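PDB 4NLC: ribosomal RNA processing protein 6 from Trypanosoma brucei brucei, which probably trims RNA from its 3' end as an exosome-associated 3'-5' exoribonuclease, the chain here being its catalytic core of exonuclease and HRDC domains. Local coordinates for residues F108-M112 and V123-K127; W157-D161 and L262-E266. The protein carries 1 engineered substitution. All blocks are in the same frame, centred on the assembly; numbering follows the deposited sequence.

Interaction 1: residues F108-M112 and V123-K127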
loop_
_atom_site.group_PDB
_atom_site.type_symbol
_atom_site.label_atom_id
_atom_site.label_comp_id
_atom_site.label_asym_id
_atom_site.label_seq_id
_atom_site.Cartn_x
_atom_site.Cartn_y
_atom_site.Cartn_z
ATOM N N PHE A 108 -0.632 2.323 6.379
ATOM C CA PHE A 108 -1.902 2.911 5.969
ATOM C C PHE A 108 -1.766 3.781 4.737
ATOM O O PHE A 108 -0.758 4.458 4.558
ATOM C CB PHE A 108 -2.617 3.669 7.132
ATOM C CG PHE A 108 -1.818 4.757 7.817
ATOM C CD1 PHE A 108 -1.720 6.025 7.261
ATOM C CD2 PHE A 108 -1.196 4.521 9.043
ATOM C CE1 PHE A 108 -0.983 7.033 7.900
ATOM C CE2 PHE A 108 -0.441 5.516 9.669
ATOM C CZ PHE A 108 -0.354 6.773 9.105
ATOM N N THR A 109 -2.828 3.831 3.937
ATOM C CA THR A 109 -2.867 4.695 2.765
ATOM C C THR A 109 -3.013 6.155 3.202
ATOM O O THR A 109 -3.885 6.485 4.011
ATOM C CB THR A 109 -3.977 4.259 1.824
ATOM O OG1 THR A 109 -3.842 2.852 1.618
ATOM C CG2 THR A 109 -3.913 4.995 0.481
ATOM N N CYS A 110 -2.190 7.019 2.616
ATOM C CA CYS A 110 -2.171 8.455 2.903
ATOM C C CYS A 110 -2.907 9.345 1.900
ATOM O O CYS A 110 -3.442 10.391 2.278
ATOM C CB CYS A 110 -0.733 8.914 3.051
ATOM S SG CYS A 110 0.060 8.289 4.540
ATOM N N LEU A 111 -2.866 8.967 0.627
ATOM C CA LEU A 111 -3.382 9.777 -0.462
ATOM C C LEU A 111 -3.787 8.896 -1.603
ATOM O O LEU A 111 -3.211 7.825 -1.791
ATOM C CB LEU A 111 -2.224 10.667 -0.926
ATOM C CG LEU A 111 -2.510 12.071 -1.409
ATOM C CD1 LEU A 111 -3.099 12.947 -0.292
ATOM C CD2 LEU A 111 -1.229 12.691 -1.986
ATOM N N MET A 112 -4.800 9.341 -2.353
ATOM C CA MET A 112 -5.279 8.644 -3.545
ATOM C C MET A 112 -5.249 9.714 -4.641
ATOM O O MET A 112 -5.696 10.836 -4.423
ATOM C CB MET A 112 -6.711 8.091 -3.354
ATOM C CG MET A 112 -7.293 7.448 -4.612
ATOM S SD MET A 112 -8.990 6.838 -4.409
ATOM C CE MET A 112 -8.678 5.290 -3.637
ATOM N N VAL A 123 -7.024 12.979 -3.430
ATOM C CA VAL A 123 -7.902 12.663 -2.326
ATOM C C VAL A 123 -7.143 12.481 -1.013
ATOM O O VAL A 123 -6.278 11.631 -0.901
ATOM C CB VAL A 123 -8.861 11.466 -2.627
ATOM C CG1 VAL A 123 -9.843 11.237 -1.471
ATOM C CG2 VAL A 123 -9.629 11.729 -3.914
ATOM N N ASP A 124 -7.553 13.237 0.012
ATOM C CA ASP A 124 -6.962 13.078 1.321
ATOM C C ASP A 124 -7.613 11.925 2.095
ATOM O O ASP A 124 -8.564 12.126 2.850
ATOM C CB ASP A 124 -6.941 14.401 2.100
ATOM C CG ASP A 124 -6.139 14.336 3.376
ATOM O OD1 ASP A 124 -5.921 13.209 3.891
ATOM O OD2 ASP A 124 -5.771 15.403 3.892
ATOM N N CYS A 125 -7.055 10.712 1.888
ATOM C CA CYS A 125 -7.333 9.398 2.509
ATOM C C CYS A 125 -7.282 9.424 3.996
ATOM O O CYS A 125 -7.686 8.436 4.599
ATOM C CB CYS A 125 -6.317 8.372 2.025
ATOM S SG CYS A 125 -6.549 7.867 0.343
ATOM N N LEU A 126 -6.571 10.382 4.570
ATOM C CA LEU A 126 -6.463 10.468 6.004
ATOM C C LEU A 126 -7.664 11.204 6.544
ATOM O O LEU A 126 -8.354 10.693 7.414
ATOM C CB LEU A 126 -5.147 11.145 6.431
ATOM C CG LEU A 126 -3.879 10.310 6.246
ATOM C CD1 LEU A 126 -2.620 11.118 6.622
ATOM C CD2 LEU A 126 -3.960 8.997 7.028
ATOM N N LYS A 127 -7.939 12.382 5.995
ATOM C CA LYS A 127 -9.050 13.226 6.409
ATOM C C LYS A 127 -10.399 12.590 6.097
ATOM O O LYS A 127 -11.322 12.763 6.884
ATOM C CB LYS A 127 -8.933 14.633 5.794
ATOM C CG LYS A 127 -9.761 15.650 6.555
ATOM C CD LYS A 127 -9.048 16.955 6.802
ATOM C CE LYS A 127 -9.976 17.950 7.453
ATOM N NZ LYS A 127 -10.561 17.426 8.721
HETATM O O HOH W 1 -6.309 5.865 5.324
#
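Cys125 lays its thiol against the backbone of strand 108-115: Cys125 SG sits 3.5 Å from Leu111 C, and CB of Met112 packs on the same sulfur. SG lies anti to the carbonyl carbon of Cys125 (chi1 -72°), which turns it onto the Leu111-Met112 peptide. Met112 and Val123 form an antiparallel hydrogen-bonded pair at the end of strand 120-123. The bond from Val123 N to Met112 O is short and nearly straight (2.7 Å, 173°), while Met112 N reaches a lone pair of Val123 O at 3.1 Å. Beyond the pair the second chain gives up strand geometry but stays alongside. Asp124 OD1 accepts from Leu126 N, an Asx turn, and also from Lys127 N, which completes an Asx motif. A water donates to both Thr109 O and Cys125 O and so bridges the two segments. Farther out, CD2 of Leu126 meets the Phe108 ring obliquely, 3.7 Å from CE1. Strands 108-115 and 120-123 form a hairpin inside the mixed RNase H-like sheet, with 71-74 on the far side of 120-123. With OD2 of Asp124 salt-bridged to Arg209, the carboxylate is held at both oxygens, which would favour its charged form in this buried turn.

Interaction 2: residues W157-D161 and L262-E266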
loop_
_atom_site.group_PDB
_atom_site.type_symbol
_atom_site.label_atom_id
_atom_site.label_comp_id
_atom_site.label_asym_id
_atom_site.label_seq_id
_atom_site.Cartn_x
_atom_site.Cartn_y
_atom_site.Cartn_z
ATOM N N TRP A 157 -3.830 -2.489 -0.187
ATOM C CA TRP A 157 -4.039 -1.253 0.569
ATOM C C TRP A 157 -5.496 -0.843 0.608
ATOM O O TRP A 157 -6.020 -0.595 1.701
ATOM C CB TRP A 157 -3.174 -0.129 -0.017
ATOM C CG TRP A 157 -1.691 -0.365 0.129
ATOM C CD1 TRP A 157 -1.078 -1.262 0.960
ATOM C CD2 TRP A 157 -0.641 0.330 -0.561
ATOM N NE1 TRP A 157 0.292 -1.159 0.840
ATOM C CE2 TRP A 157 0.588 -0.177 -0.075
ATOM C CE3 TRP A 157 -0.614 1.374 -1.503
ATOM C CZ2 TRP A 157 1.832 0.309 -0.515
ATOM C CZ3 TRP A 157 0.619 1.843 -1.955
ATOM C CH2 TRP A 157 1.824 1.318 -1.453
ATOM N N LEU A 158 -6.169 -0.823 -0.586
ATOM C CA LEU A 158 -7.576 -0.444 -0.746
ATOM C C LEU A 158 -8.466 -1.288 0.149
ATOM O O LEU A 158 -9.419 -0.786 0.725
ATOM C CB LEU A 158 -8.021 -0.588 -2.228
ATOM C CG LEU A 158 -7.573 0.508 -3.235
ATOM C CD1 LEU A 158 -8.061 0.180 -4.645
ATOM C CD2 LEU A 158 -8.130 1.837 -2.872
ATOM N N GLN A 159 -8.121 -2.570 0.291
ATOM C CA GLN A 159 -8.857 -3.502 1.128
ATOM C C GLN A 159 -8.629 -3.206 2.598
ATOM O O GLN A 159 -9.575 -2.945 3.328
ATOM C CB GLN A 159 -8.503 -4.962 0.788
ATOM C CG GLN A 159 -8.846 -5.342 -0.645
ATOM C CD GLN A 159 -8.418 -6.746 -0.978
ATOM O OE1 GLN A 159 -8.319 -7.618 -0.108
ATOM N NE2 GLN A 159 -8.214 -7.011 -2.260
ATOM N N LYS A 160 -7.379 -3.255 3.026
ATOM C CA LYS A 160 -6.968 -3.007 4.406
ATOM C C LYS A 160 -7.588 -1.742 4.980
ATOM O O LYS A 160 -8.161 -1.769 6.072
ATOM C CB LYS A 160 -5.421 -2.913 4.454
ATOM C CG LYS A 160 -4.813 -2.310 5.738
ATOM C CD LYS A 160 -3.264 -2.177 5.644
ATOM C CE LYS A 160 -2.731 -1.089 4.684
ATOM N NZ LYS A 160 -1.253 -1.201 4.482
ATOM N N ASP A 161 -7.472 -0.631 4.239
ATOM C CA ASP A 161 -7.870 0.678 4.733
ATOM C C ASP A 161 -9.296 1.062 4.496
ATOM O O ASP A 161 -9.834 1.819 5.296
ATOM C CB ASP A 161 -6.938 1.752 4.161
ATOM C CG ASP A 161 -5.517 1.647 4.703
ATOM O OD1 ASP A 161 -5.353 1.699 5.935
ATOM O OD2 ASP A 161 -4.560 1.537 3.880
ATOM N N LEU A 262 -8.090 -10.027 -7.778
ATOM C CA LEU A 262 -8.570 -11.131 -6.940
ATOM C C LEU A 262 -7.644 -11.429 -5.751
ATOM O O LEU A 262 -7.975 -12.237 -4.878
ATOM C CB LEU A 262 -8.832 -12.379 -7.790
ATOM C CG LEU A 262 -10.027 -12.260 -8.754
ATOM C CD1 LEU A 262 -10.012 -13.381 -9.766
ATOM C CD2 LEU A 262 -11.358 -12.246 -7.980
ATOM N N GLU A 263 -6.511 -10.743 -5.685
ATOM C CA GLU A 263 -5.608 -10.888 -4.555
ATOM C C GLU A 263 -6.213 -10.235 -3.323
ATOM O O GLU A 263 -7.006 -9.293 -3.428
ATOM C CB GLU A 263 -4.227 -10.324 -4.860
ATOM C CG GLU A 263 -3.542 -11.166 -5.931
ATOM C CD GLU A 263 -2.076 -10.904 -6.181
ATOM O OE1 GLU A 263 -1.531 -9.934 -5.610
ATOM O OE2 GLU A 263 -1.485 -11.642 -6.999
ATOM N N ARG A 264 -5.877 -10.785 -2.162
ATOM C CA ARG A 264 -6.417 -10.332 -0.895
ATOM C C ARG A 264 -5.340 -9.768 -0.020
ATOM O O ARG A 264 -4.219 -10.295 0.026
ATOM C CB ARG A 264 -7.033 -11.502 -0.124
ATOM C CG ARG A 264 -8.215 -12.166 -0.770
ATOM C CD ARG A 264 -8.660 -13.347 0.071
ATOM N NE ARG A 264 -7.755 -14.483 -0.076
ATOM C CZ ARG A 264 -6.852 -14.841 0.826
ATOM N NH1 ARG A 264 -6.731 -14.163 1.965
ATOM N NH2 ARG A 264 -6.068 -15.887 0.607
ATOM N N TYR A 265 -5.711 -8.728 0.734
ATOM C CA TYR A 265 -4.859 -8.182 1.756
ATOM C C TYR A 265 -4.830 -9.239 2.901
ATOM O O TYR A 265 -5.866 -9.807 3.262
ATOM C CB TYR A 265 -5.442 -6.853 2.309
ATOM C CG TYR A 265 -4.671 -6.376 3.528
ATOM C CD1 TYR A 265 -3.380 -5.862 3.401
ATOM C CD2 TYR A 265 -5.149 -6.610 4.814
ATOM C CE1 TYR A 265 -2.604 -5.556 4.522
ATOM C CE2 TYR A 265 -4.392 -6.283 5.941
ATOM C CZ TYR A 265 -3.124 -5.745 5.788
ATOM O OH TYR A 265 -2.371 -5.395 6.883
ATOM N N GLU A 266 -3.675 -9.437 3.508
ATOM C CA GLU A 266 -3.569 -10.281 4.707
ATOM C C GLU A 266 -2.640 -9.602 5.683
ATOM O O GLU A 266 -1.621 -9.052 5.266
ATOM C CB GLU A 266 -3.182 -11.745 4.416
ATOM C CG GLU A 266 -3.328 -12.697 5.607
ATOM C CD GLU A 266 -4.662 -12.720 6.338
ATOM O OE1 GLU A 266 -5.538 -13.521 5.951
ATOM O OE2 GLU A 266 -4.833 -11.940 7.300
#
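Lys160 crosses one face of the Tyr265 ring at a slant, its CB poised 3.5 Å from the ring centroid and only 5° off the normal, a CH-pi contact over the face. The aliphatic chain then runs on across the ring, bringing CD to 3.6 Å from Tyr265 OH, before the bend at chi3 (71°) carries the amine away to His99 NE2 and Gln106 O. The tyrosine hydroxyl has its own partner in Gln106 OE1. Next to this CH-pi contact, Gln159 reads the backbone of 262-266 with both ends of its amide. NE2 gives a 2.8 Å bond to Glu263 O, with the acceptor almost in the amide plane, and OE1 takes Tyr265 N at 3.0 Å from well above that plane. The two bonds fix the rotation of the amide, and the CB of Gln159 packs on Tyr265 CB. Helix 152-162 belongs to the RNase H-like exonuclease domain, whereas 262-266 is in the loop between helices 249-261 and 275-280, so the contact ties that loop to a helix of the RNase H-like fold. Packing thins out toward Arg264, where CB comes no closer than 4.1 Å to Gln159 OE1 and the bent chain leads away from the helix. Glu263 likewise turns its carboxylate from 157-161, toward a salt bridge with Arg156 just before that segment.

Overall arrangement
Interaction 1 is buried in the nuclease core, where a strand and the turn after its neighbour meet through a backbone bonded pair, apolar contacts and a buried, salt-bridged carboxylate. Interaction 2 is only partly buried and joins a helix to an irregular loop, so side-chain amide and aromatic ring do the work that backbone pairing does in the sheet. Helix 152-162 connects them: its inner side packs on strand 108-115, with Asp161 OD2 2.7 Å from Thr109 OG1, a probable hydrogen bond, and Leu158 CD2 against Met112 CE, while Gln159 and Lys160 hold the loop. The two contacts, their centres about 15 Å apart, thus form successive layers: sheet, helix, loop.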